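Local structure of glucose 1-dehydrogenase (Haloferax mediterranei, 2B5W) at residues 177-181 with 203-208; 233-237 with 258-262; 244-248 with 267-273. The protein catalyses the zinc-dependent oxidation of D-glucose and several other aldoses with NADP(+), which it prefers, or NAD(+) as electron acceptor. The protein carries 1 engineered substitution. All coordinates share one frame; numbering follows the deposited sequence. Where two conformers were deposited one is given.

Contact 1: residues 177-181 with 203-208; sequences FVLGN and YCLGRR. With NAP (NADP nicotinamide-adenine-dinucleotide phosphate), chain I.
Residues 177-179 and 203-206 belong to neighbouring parallel strands, 175-179 and 201-206, of the Rossmann fold, joined through helix 183-194 into the beta-alpha-beta unit that receives the adenosine half of NADP. Backbone bonds alternate between them: Val-178 N to Tyr-203 O, Leu-205 N to Val-178 O (2.9 Å), and Gly-180 N to Leu-205 O. Phe-177 has CG anti to its amide nitrogen (chi1 -176°), which swings the ring across to the second strand. There CD1 meets Tyr-203 CB at 3.5 Å and CZ meets Leu-205 CD1 at 3.8 Å, while Leu-179 CD2 sits over the centre of one ring face. Branched and aromatic residues suit this buried face; Tyr-203 instead leads its hydroxyl away to Glu-241. On the other face Val-178 and the compact Cys-204 lie under helix 183-194. The strand ends form the pocket. Gly-180, at phi 114°, adopts a backbone shape in which a beta carbon would press on the preceding carbonyl oxygen, and Gly-206 C comes within 3.4 Å of NAP C2A. Arg-207, extended from CG to NE, lays its guanidinium with one face over NAP N7A, and its NE and NH2 (2.8 Å) both bind NAP O3X. Arg-208 turns the edge of its guanidinium to the same phosphate: NE reaches O2X at 2.9 Å and NH2 reaches O1X, while NH1 makes a salt bridge with Asp-212. Four N-H bonds from two cations therefore hold the phosphate that distinguishes NADP from NAD, consistent with the enzyme's preference for NADP.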
loop_
_atom_site.group_PDB
_atom_site.type_symbol
_atom_site.label_atom_id
_atom_site.label_comp_id
_atom_site.label_asym_id
_atom_site.label_seq_id
_atom_site.Cartn_x
_atom_site.Cartn_y
_atom_site.Cartn_z
ATOM N N PHE A 177 2.851 15.654 -4.049
ATOM C CA PHE A 177 4.168 16.065 -3.565
ATOM C C PHE A 177 5.156 15.027 -4.103
ATOM O O PHE A 177 5.127 13.829 -3.742
ATOM C CB PHE A 177 4.122 16.058 -2.037
ATOM C CG PHE A 177 5.365 16.548 -1.312
ATOM C CD1 PHE A 177 6.273 17.394 -1.915
ATOM C CD2 PHE A 177 5.542 16.243 0.046
ATOM C CE1 PHE A 177 7.356 17.921 -1.211
ATOM C CE2 PHE A 177 6.637 16.724 0.745
ATOM C CZ PHE A 177 7.544 17.600 0.116
ATOM N N VAL A 178 6.043 15.482 -4.959
ATOM C CA VAL A 178 7.082 14.643 -5.501
ATOM C C VAL A 178 8.318 14.911 -4.663
ATOM O O VAL A 178 8.714 16.054 -4.475
ATOM C CB VAL A 178 7.383 15.019 -6.973
ATOM C CG1 VAL A 178 8.595 14.271 -7.490
ATOM C CG2 VAL A 178 6.163 14.800 -7.861
ATOM N N LEU A 179 8.926 13.867 -4.141
ATOM C CA LEU A 179 10.165 14.009 -3.400
ATOM C C LEU A 179 11.335 13.736 -4.344
ATOM O O LEU A 179 11.501 12.622 -4.860
ATOM C CB LEU A 179 10.230 13.043 -2.214
ATOM C CG LEU A 179 8.999 12.942 -1.354
ATOM C CD1 LEU A 179 9.215 11.897 -0.258
ATOM C CD2 LEU A 179 8.498 14.239 -0.800
ATOM N N GLY A 180 12.169 14.741 -4.597
ATOM C CA GLY A 180 13.256 14.575 -5.529
ATOM C C GLY A 180 13.136 15.421 -6.763
ATOM O O GLY A 180 12.054 15.519 -7.383
ATOM N N ASN A 181 14.271 16.022 -7.116
ATOM C CA ASN A 181 14.344 16.951 -8.233
ATOM C C ASN A 181 15.304 16.457 -9.283
ATOM O O ASN A 181 15.864 17.229 -10.045
ATOM C CB ASN A 181 14.751 18.373 -7.745
ATOM C CG ASN A 181 16.103 18.391 -7.079
ATOM O OD1 ASN A 181 16.514 17.431 -6.436
ATOM N ND2 ASN A 181 16.814 19.503 -7.236
ATOM N N TYR A 203 3.773 20.173 -5.354
ATOM C CA TYR A 203 4.932 20.461 -4.501
ATOM C C TYR A 203 6.070 19.556 -4.924
ATOM O O TYR A 203 5.828 18.426 -5.340
ATOM C CB TYR A 203 4.543 20.208 -3.062
ATOM C CG TYR A 203 3.397 21.065 -2.573
ATOM C CD1 TYR A 203 2.089 20.672 -2.753
ATOM C CD2 TYR A 203 3.633 22.249 -1.858
ATOM C CE1 TYR A 203 1.016 21.418 -2.310
ATOM C CE2 TYR A 203 2.563 23.000 -1.401
ATOM C CZ TYR A 203 1.262 22.594 -1.640
ATOM O OH TYR A 203 0.188 23.331 -1.196
ATOM N N CYS A 204 7.308 20.016 -4.838
ATOM C CA CYS A 204 8.457 19.178 -5.171
ATOM C C CYS A 204 9.615 19.468 -4.207
ATOM O O CYS A 204 9.954 20.614 -3.991
ATOM C CB CYS A 204 8.887 19.333 -6.612
ATOM S SG CYS A 204 10.266 18.344 -7.131
ATOM N N LEU A 205 10.158 18.413 -3.624
ATOM C CA LEU A 205 11.236 18.497 -2.630
ATOM C C LEU A 205 12.601 18.422 -3.280
ATOM O O LEU A 205 12.898 17.513 -4.057
ATOM C CB LEU A 205 11.119 17.333 -1.645
ATOM C CG LEU A 205 11.975 17.428 -0.368
ATOM C CD1 LEU A 205 11.254 18.261 0.662
ATOM C CD2 LEU A 205 12.290 16.015 0.161
ATOM N N GLY A 206 13.488 19.340 -2.885
ATOM C CA GLY A 206 14.882 19.328 -3.289
ATOM C C GLY A 206 15.730 19.914 -2.155
ATOM O O GLY A 206 15.192 20.185 -1.090
ATOM N N ARG A 207 16.994 20.168 -2.437
ATOM C CA ARG A 207 17.913 20.722 -1.444
ATOM C C ARG A 207 18.961 21.610 -2.132
ATOM O O ARG A 207 20.147 21.549 -1.820
ATOM C CB ARG A 207 18.529 19.615 -0.592
ATOM C CG ARG A 207 19.277 18.567 -1.294
ATOM C CD ARG A 207 19.767 17.457 -0.373
ATOM N NE ARG A 207 20.458 16.444 -1.127
ATOM C CZ ARG A 207 20.932 15.315 -0.608
ATOM N NH1 ARG A 207 20.756 15.056 0.685
ATOM N NH2 ARG A 207 21.559 14.439 -1.388
ATOM N N ARG A 208 18.474 22.402 -3.073
ATOM C CA ARG A 208 19.288 23.321 -3.878
ATOM C C ARG A 208 19.148 24.757 -3.448
ATOM O O ARG A 208 18.070 25.220 -3.024
ATOM C CB ARG A 208 18.880 23.259 -5.345
ATOM C CG ARG A 208 19.021 21.894 -5.976
ATOM C CD ARG A 208 20.421 21.407 -6.082
ATOM N NE ARG A 208 20.518 20.032 -6.584
ATOM C CZ ARG A 208 20.384 19.693 -7.856
ATOM N NH1 ARG A 208 20.184 20.602 -8.790
ATOM N NH2 ARG A 208 20.490 18.405 -8.212
HETATM P PA NAP I . 18.788 11.389 -9.218
HETATM O O1A NAP I . 19.956 10.985 -8.454
HETATM O O2A NAP I . 19.135 12.146 -10.508
HETATM O O5B NAP I . 17.843 12.325 -8.368
HETATM C C5B NAP I . 17.631 12.198 -6.988
HETATM C C4B NAP I . 17.396 13.631 -6.563
HETATM O O4B NAP I . 16.934 13.611 -5.231
HETATM C C3B NAP I . 18.662 14.507 -6.616
HETATM O O3B NAP I . 18.511 15.644 -7.452
HETATM C C2B NAP I . 18.891 14.898 -5.155
HETATM O O2B NAP I . 19.288 16.245 -4.953
HETATM C C1B NAP I . 17.532 14.682 -4.535
HETATM N N9A NAP I . 17.639 14.334 -3.131
HETATM C C8A NAP I . 18.309 13.259 -2.595
HETATM N N7A NAP I . 18.172 13.300 -1.256
HETATM C C5A NAP I . 17.455 14.427 -0.930
HETATM C C6A NAP I . 17.017 14.993 0.272
HETATM N N6A NAP I . 17.331 14.474 1.477
HETATM N N1A NAP I . 16.284 16.156 0.243
HETATM C C2A NAP I . 15.950 16.759 -0.951
HETATM N N3A NAP I . 16.379 16.215 -2.149
HETATM C C4A NAP I . 17.100 15.067 -2.133
HETATM O O3 NAP I . 17.984 10.119 -9.746
HETATM P PN NAP I . 16.726 9.986 -10.756
HETATM O O1N NAP I . 15.783 11.134 -10.637
HETATM O O2N NAP I . 17.139 9.508 -12.115
HETATM O O5D NAP I . 16.205 8.782 -9.844
HETATM C C5D NAP I . 15.543 9.037 -8.621
HETATM C C4D NAP I . 15.471 7.770 -7.771
HETATM O O4D NAP I . 14.642 6.827 -8.456
HETATM C C3D NAP I . 16.824 7.087 -7.556
HETATM O O3D NAP I . 16.942 6.607 -6.232
HETATM C C2D NAP I . 16.793 5.947 -8.569
HETATM O O2D NAP I . 17.647 4.870 -8.285
HETATM C C1D NAP I . 15.313 5.570 -8.537
HETATM N N1N NAP I . 14.774 4.942 -9.750
HETATM C C2N NAP I . 13.980 3.859 -9.528
HETATM C C3N NAP I . 13.354 3.258 -10.582
HETATM C C7N NAP I . 12.360 2.192 -10.224
HETATM O O7N NAP I . 11.923 1.495 -11.347
HETATM N N7N NAP I . 11.994 2.001 -8.927
HETATM C C4N NAP I . 13.537 3.693 -11.901
HETATM C C5N NAP I . 14.341 4.807 -12.110
HETATM C C6N NAP I . 14.941 5.449 -11.017
HETATM P P2B NAP I . 20.882 16.688 -4.908
HETATM O O1X NAP I . 21.519 16.522 -6.189
HETATM O O2X NAP I . 20.801 18.156 -4.442
HETATM O O3X NAP I . 21.600 15.844 -3.850
#

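Contact 2: residues 233-237 with 258-262; sequences VEDVP and QSVQA. With K (potassium ion), chain G.
Val-233 and Pro-237 close on Ala-262, the small residue that lets the turn 233-237 approach the end of helix 253-262 beside the parallel sheet of the Rossmann domain. This is the tight part of the contact. Val-233 CG1 reaches Ala-262 CB at 3.7 Å, and the backbone oxygen Val-233 O lies 3.5 Å from the same methyl. With CG1 anti to the backbone nitrogen (chi1 172°), the valine turns this branch to the helix; its other branch, CG2, packs on Leu-179 and Leu-205 of that sheet. Pro-237 adds its ring carbon CG, 3.7 Å from Ala-262 CA. Lacking an amide hydrogen, proline is well tolerated near the start of a helix, where its nitrogen need not donate. Alanine suits the opposing place because its methyl fits among Val-233, Pro-237 and Ile-246, the last on sheet strand 243-248. Toward solvent the character changes. Glu-234 is exposed, and its bent chain runs obliquely to that of Gln-258, itself bent, with the carboxylate and amide planes 48° apart. Gln-258 OE1 comes to 3.1 Å of Glu-234 CB, while Glu-234 OE1 lies 3.5 Å from Gln-258 CG, so oxygen meets carbon rather than N-H. Pro-237 also uses its carbonyl oxygen, Pro-237 O, to bind the potassium ion at 2.7 Å together with the backbone oxygens of Asp-238 and Tyr-240. No hydrogen bond crosses between the two segments: the contact depends on apolar fit at its buried end, leaving polar chains at the surface, while the potassium ion ties the proline's turn to the residues that follow it.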
loop_
_atom_site.group_PDB
_atom_site.type_symbol
_atom_site.label_atom_id
_atom_site.label_comp_id
_atom_site.label_asym_id
_atom_site.label_seq_id
_atom_site.Cartn_x
_atom_site.Cartn_y
_atom_site.Cartn_z
ATOM N N VAL A 233 10.142 16.595 5.482
ATOM C CA VAL A 233 8.912 16.023 4.980
ATOM C C VAL A 233 7.834 16.010 6.079
ATOM O O VAL A 233 6.693 16.357 5.836
ATOM C CB VAL A 233 9.154 14.620 4.379
ATOM C CG1 VAL A 233 7.808 13.931 4.026
ATOM C CG2 VAL A 233 10.049 14.697 3.129
ATOM N N GLU A 234 8.219 15.622 7.294
ATOM C CA GLU A 234 7.248 15.556 8.397
ATOM C C GLU A 234 6.651 16.926 8.788
ATOM O O GLU A 234 5.566 16.994 9.370
ATOM C CB GLU A 234 7.816 14.771 9.590
ATOM C CG GLU A 234 8.845 15.508 10.432
ATOM C CD GLU A 234 10.271 15.278 9.991
ATOM O OE1 GLU A 234 10.507 14.834 8.833
ATOM O OE2 GLU A 234 11.176 15.556 10.814
ATOM N N ASP A 235 7.359 18.023 8.459
ATOM C CA ASP A 235 6.890 19.384 8.751
ATOM C C ASP A 235 6.039 19.979 7.629
ATOM O O ASP A 235 5.475 21.071 7.756
ATOM C CB ASP A 235 8.083 20.336 8.951
ATOM C CG ASP A 235 8.847 20.105 10.229
ATOM O OD1 ASP A 235 8.506 19.198 11.008
ATOM O OD2 ASP A 235 9.826 20.822 10.531
ATOM N N VAL A 236 5.953 19.284 6.499
ATOM C CA VAL A 236 5.248 19.839 5.357
ATOM C C VAL A 236 3.776 20.145 5.620
ATOM O O VAL A 236 3.284 21.162 5.150
ATOM C CB VAL A 236 5.495 18.945 4.096
ATOM C CG1 VAL A 236 4.502 19.207 2.988
ATOM C CG2 VAL A 236 6.924 19.086 3.614
ATOM N N PRO A 237 3.016 19.278 6.313
ATOM C CA PRO A 237 1.625 19.601 6.630
ATOM C C PRO A 237 1.445 20.931 7.376
ATOM O O PRO A 237 0.487 21.641 7.076
ATOM C CB PRO A 237 1.180 18.418 7.490
ATOM C CG PRO A 237 2.030 17.293 6.954
ATOM C CD PRO A 237 3.368 17.900 6.721
ATOM N N GLN A 258 8.927 9.134 6.693
ATOM C CA GLN A 258 8.263 10.368 7.011
ATOM C C GLN A 258 7.124 10.709 6.093
ATOM O O GLN A 258 6.277 11.515 6.460
ATOM C CB GLN A 258 9.257 11.537 7.046
ATOM C CG GLN A 258 10.297 11.395 8.176
ATOM C CD GLN A 258 9.673 11.214 9.569
ATOM O OE1 GLN A 258 8.606 11.753 9.866
ATOM N NE2 GLN A 258 10.363 10.465 10.430
ATOM N N SER A 259 7.081 10.072 4.920
ATOM C CA SER A 259 5.997 10.306 3.971
ATOM C C SER A 259 4.667 10.031 4.636
ATOM O O SER A 259 3.695 10.710 4.389
ATOM C CB SER A 259 6.137 9.425 2.723
ATOM O OG SER A 259 6.101 8.035 3.027
ATOM N N VAL A 260 4.625 9.017 5.496
ATOM C CA VAL A 260 3.386 8.671 6.182
ATOM C C VAL A 260 2.849 9.844 6.998
ATOM O O VAL A 260 1.654 10.039 7.092
ATOM C CB VAL A 260 3.620 7.417 7.057
ATOM C CG1 VAL A 260 2.456 7.153 8.023
ATOM C CG2 VAL A 260 3.821 6.216 6.114
ATOM N N GLN A 261 3.756 10.634 7.591
ATOM C CA GLN A 261 3.337 11.783 8.372
ATOM C C GLN A 261 2.890 12.959 7.508
ATOM O O GLN A 261 2.086 13.766 7.954
ATOM C CB GLN A 261 4.457 12.225 9.324
ATOM C CG GLN A 261 4.960 11.130 10.273
ATOM C CD GLN A 261 3.858 10.432 11.074
ATOM O OE1 GLN A 261 3.906 9.199 11.237
ATOM N NE2 GLN A 261 2.890 11.189 11.576
ATOM N N ALA A 262 3.400 13.043 6.273
ATOM C CA ALA A 262 3.036 14.146 5.374
ATOM C C ALA A 262 1.751 13.842 4.572
ATOM O O ALA A 262 1.123 14.738 4.073
ATOM C CB ALA A 262 4.152 14.454 4.434
HETATM K K K G . -0.804 24.054 6.929
#

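Contact 3: residues 244-248 with 267-273; sequences DFIYE and GVGALLG. With NAP (NADP nicotinamide-adenine-dinucleotide phosphate), chain I.
Tyr-247 and Leu-272 cross obliquely, the leucine methyl CD2 lying over one face of the phenol ring in a CH-pi contact, 3.7 Å from the centroid and offset toward the rim. The hydroxyl beyond bonds to Thr-155 on helix 149-164. The strands beneath run parallel, joined by backbone bonds such as Glu-248 N to Ala-270 O. On the same face of the sheet Phe-245 and Val-268 stand side by side, pointing alike, with CD1 3.8 Å from CG1; the ring continues to Ala-270, whose CB lies 3.9 Å from Phe-245 CZ and whose small size leaves room for both aromatics. Glu-248 points to the opposite face. Its chain starts anti to the backbone nitrogen and bends at chi2 (-82°), bringing the carboxylate back to the loop after strand 267-271. There OE1 accepts Gly-273 N at 2.9 Å on its syn side, Leu-272 N weakly, and His-288 NE2 of the second subunit, while OE2 takes the amides of Thr-250 and Gly-251. Gly-273 suits its place, since a beta carbon would run into OE2. With an alanine here in place of Glu-248, the amide of Gly-273 and the imidazole across the dimer interface would probably be left without their acceptor, and the turn set free to shift. In that turn Leu-272 O receives the carboxamide NAP N7N at 2.9 Å. Binding the cofactor at the carboxyl-terminal ends of parallel strands is characteristic of the Rossmann fold.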
loop_
_atom_site.group_PDB
_atom_site.type_symbol
_atom_site.label_atom_id
_atom_site.label_comp_id
_atom_site.label_asym_id
_atom_site.label_seq_id
_atom_site.Cartn_x
_atom_site.Cartn_y
_atom_site.Cartn_z
ATOM N N ASP A 244 -2.251 14.471 -0.518
ATOM C CA ASP A 244 -3.026 13.286 -0.870
ATOM C C ASP A 244 -2.200 12.209 -1.537
ATOM O O ASP A 244 -2.466 11.003 -1.334
ATOM C CB ASP A 244 -4.173 13.644 -1.763
ATOM C CG ASP A 244 -5.142 14.567 -1.107
ATOM O OD1 ASP A 244 -5.647 14.212 -0.014
ATOM O OD2 ASP A 244 -5.462 15.664 -1.613
ATOM N N PHE A 245 -1.219 12.616 -2.329
ATOM C CA PHE A 245 -0.383 11.684 -3.068
ATOM C C PHE A 245 1.059 12.117 -2.900
ATOM O O PHE A 245 1.368 13.304 -3.076
ATOM C CB PHE A 245 -0.724 11.642 -4.558
ATOM C CG PHE A 245 0.119 10.677 -5.306
ATOM C CD1 PHE A 245 0.166 9.340 -4.917
ATOM C CD2 PHE A 245 0.935 11.065 -6.353
ATOM C CE1 PHE A 245 0.959 8.463 -5.565
ATOM C CE2 PHE A 245 1.719 10.167 -6.996
ATOM C CZ PHE A 245 1.740 8.860 -6.572
ATOM N N ILE A 246 1.919 11.197 -2.501
ATOM C CA ILE A 246 3.358 11.432 -2.480
ATOM C C ILE A 246 4.063 10.437 -3.386
ATOM O O ILE A 246 3.755 9.249 -3.374
ATOM C CB ILE A 246 3.878 11.350 -1.029
ATOM C CG1 ILE A 246 3.267 12.493 -0.223
ATOM C CG2 ILE A 246 5.405 11.378 -1.019
ATOM C CD1 ILE A 246 3.647 12.499 1.268
ATOM N N TYR A 247 4.970 10.934 -4.217
ATOM C CA TYR A 247 5.833 10.120 -5.049
ATOM C C TYR A 247 7.251 10.344 -4.615
ATOM O O TYR A 247 7.782 11.450 -4.766
ATOM C CB TYR A 247 5.654 10.586 -6.501
ATOM C CG TYR A 247 6.284 9.748 -7.574
ATOM C CD1 TYR A 247 7.644 9.842 -7.853
ATOM C CD2 TYR A 247 5.511 8.893 -8.359
ATOM C CE1 TYR A 247 8.218 9.122 -8.877
ATOM C CE2 TYR A 247 6.100 8.152 -9.375
ATOM C CZ TYR A 247 7.439 8.267 -9.623
ATOM O OH TYR A 247 8.075 7.570 -10.642
ATOM N N GLU A 248 7.874 9.303 -4.102
ATOM C CA GLU A 248 9.240 9.372 -3.632
ATOM C C GLU A 248 10.234 8.976 -4.711
ATOM O O GLU A 248 10.196 7.881 -5.233
ATOM C CB GLU A 248 9.393 8.520 -2.381
ATOM C CG GLU A 248 10.811 8.430 -1.851
ATOM C CD GLU A 248 11.662 7.404 -2.561
ATOM O OE1 GLU A 248 11.196 6.242 -2.736
ATOM O OE2 GLU A 248 12.802 7.715 -2.984
ATOM N N GLY A 267 -4.507 8.904 1.981
ATOM C CA GLY A 267 -3.528 9.093 0.902
ATOM C C GLY A 267 -2.644 7.866 0.676
ATOM O O GLY A 267 -2.634 6.894 1.447
ATOM N N VAL A 268 -1.858 7.922 -0.381
ATOM C CA VAL A 268 -0.885 6.908 -0.687
ATOM C C VAL A 268 0.455 7.524 -1.089
ATOM O O VAL A 268 0.496 8.538 -1.781
ATOM C CB VAL A 268 -1.393 5.932 -1.755
ATOM C CG1 VAL A 268 -1.829 6.638 -3.044
ATOM C CG2 VAL A 268 -0.363 4.844 -2.069
ATOM N N GLY A 269 1.544 6.898 -0.648
ATOM C CA GLY A 269 2.860 7.183 -1.145
ATOM C C GLY A 269 3.368 6.076 -2.029
ATOM O O GLY A 269 3.308 4.897 -1.677
ATOM N N ALA A 270 3.810 6.461 -3.211
ATOM C CA ALA A 270 4.518 5.588 -4.120
ATOM C C ALA A 270 6.008 5.720 -3.850
ATOM O O ALA A 270 6.525 6.831 -3.802
ATOM C CB ALA A 270 4.216 5.973 -5.533
ATOM N N LEU A 271 6.694 4.593 -3.730
ATOM C CA LEU A 271 8.131 4.580 -3.432
ATOM C C LEU A 271 8.861 4.065 -4.660
ATOM O O LEU A 271 8.534 2.979 -5.160
ATOM C CB LEU A 271 8.440 3.712 -2.203
ATOM C CG LEU A 271 7.684 4.065 -0.929
ATOM C CD1 LEU A 271 8.078 3.070 0.138
ATOM C CD2 LEU A 271 7.954 5.509 -0.475
ATOM N N LEU A 272 9.832 4.840 -5.178
ATOM C CA LEU A 272 10.643 4.472 -6.338
ATOM C C LEU A 272 12.128 4.341 -6.003
ATOM O O LEU A 272 12.889 3.710 -6.720
ATOM C CB LEU A 272 10.514 5.477 -7.471
ATOM C CG LEU A 272 9.230 5.432 -8.320
ATOM C CD1 LEU A 272 9.155 4.190 -9.180
ATOM C CD2 LEU A 272 7.976 5.639 -7.466
ATOM N N GLY A 273 12.536 4.955 -4.910
ATOM C CA GLY A 273 13.951 5.038 -4.587
ATOM C C GLY A 273 14.602 3.726 -4.227
ATOM O O GLY A 273 13.952 2.832 -3.670
HETATM P PA NAP I . 18.788 11.389 -9.218
HETATM O O1A NAP I . 19.956 10.985 -8.454
HETATM O O2A NAP I . 19.135 12.146 -10.508
HETATM O O5B NAP I . 17.843 12.325 -8.368
HETATM C C5B NAP I . 17.631 12.198 -6.988
HETATM C C4B NAP I . 17.396 13.631 -6.563
HETATM O O4B NAP I . 16.934 13.611 -5.231
HETATM C C3B NAP I . 18.662 14.507 -6.616
HETATM O O3B NAP I . 18.511 15.644 -7.452
HETATM C C2B NAP I . 18.891 14.898 -5.155
HETATM O O2B NAP I . 19.288 16.245 -4.953
HETATM C C1B NAP I . 17.532 14.682 -4.535
HETATM N N9A NAP I . 17.639 14.334 -3.131
HETATM C C8A NAP I . 18.309 13.259 -2.595
HETATM N N7A NAP I . 18.172 13.300 -1.256
HETATM C C5A NAP I . 17.455 14.427 -0.930
HETATM C C6A NAP I . 17.017 14.993 0.272
HETATM N N6A NAP I . 17.331 14.474 1.477
HETATM N N1A NAP I . 16.284 16.156 0.243
HETATM C C2A NAP I . 15.950 16.759 -0.951
HETATM N N3A NAP I . 16.379 16.215 -2.149
HETATM C C4A NAP I . 17.100 15.067 -2.133
HETATM O O3 NAP I . 17.984 10.119 -9.746
HETATM P PN NAP I . 16.726 9.986 -10.756
HETATM O O1N NAP I . 15.783 11.134 -10.637
HETATM O O2N NAP I . 17.139 9.508 -12.115
HETATM O O5D NAP I . 16.205 8.782 -9.844
HETATM C C5D NAP I . 15.543 9.037 -8.621
HETATM C C4D NAP I . 15.471 7.770 -7.771
HETATM O O4D NAP I . 14.642 6.827 -8.456
HETATM C C3D NAP I . 16.824 7.087 -7.556
HETATM O O3D NAP I . 16.942 6.607 -6.232
HETATM C C2D NAP I . 16.793 5.947 -8.569
HETATM O O2D NAP I . 17.647 4.870 -8.285
HETATM C C1D NAP I . 15.313 5.570 -8.537
HETATM N N1N NAP I . 14.774 4.942 -9.750
HETATM C C2N NAP I . 13.980 3.859 -9.528
HETATM C C3N NAP I . 13.354 3.258 -10.582
HETATM C C7N NAP I . 12.360 2.192 -10.224
HETATM O O7N NAP I . 11.923 1.495 -11.347
HETATM N N7N NAP I . 11.994 2.001 -8.927
HETATM C C4N NAP I . 13.537 3.693 -11.901
HETATM C C5N NAP I . 14.341 4.807 -12.110
HETATM C C6N NAP I . 14.941 5.449 -11.017
HETATM P P2B NAP I . 20.882 16.688 -4.908
HETATM O O1X NAP I . 21.519 16.522 -6.189
HETATM O O2X NAP I . 20.801 18.156 -4.442
HETATM O O3X NAP I . 21.600 15.844 -3.850
#

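The three contacts lie together in the NADP-binding half of the chain, with centres 11 to 13 Å apart. Contact 1 closes before the others open, whereas contacts 2 and 3 interleave: segment 233-237, strand 243-248, helix 253-262, strand 267-271. Strands 175-179 and 243-248 are neighbours in the six-stranded parallel sheet, so contacts 1 and 3 continue one another, with Leu-179 N probably hydrogen-bonded to Tyr-247 O at 2.7 Å. Contact 2 packs against this sheet, Val-236 CG2 meeting Phe-177 CE2 and Ala-262 CB meeting Ile-246 CD1. At the cofactor, contact 1 meets the adenosine end and contact 3 the nicotinamide end, with the shared sheet joining them.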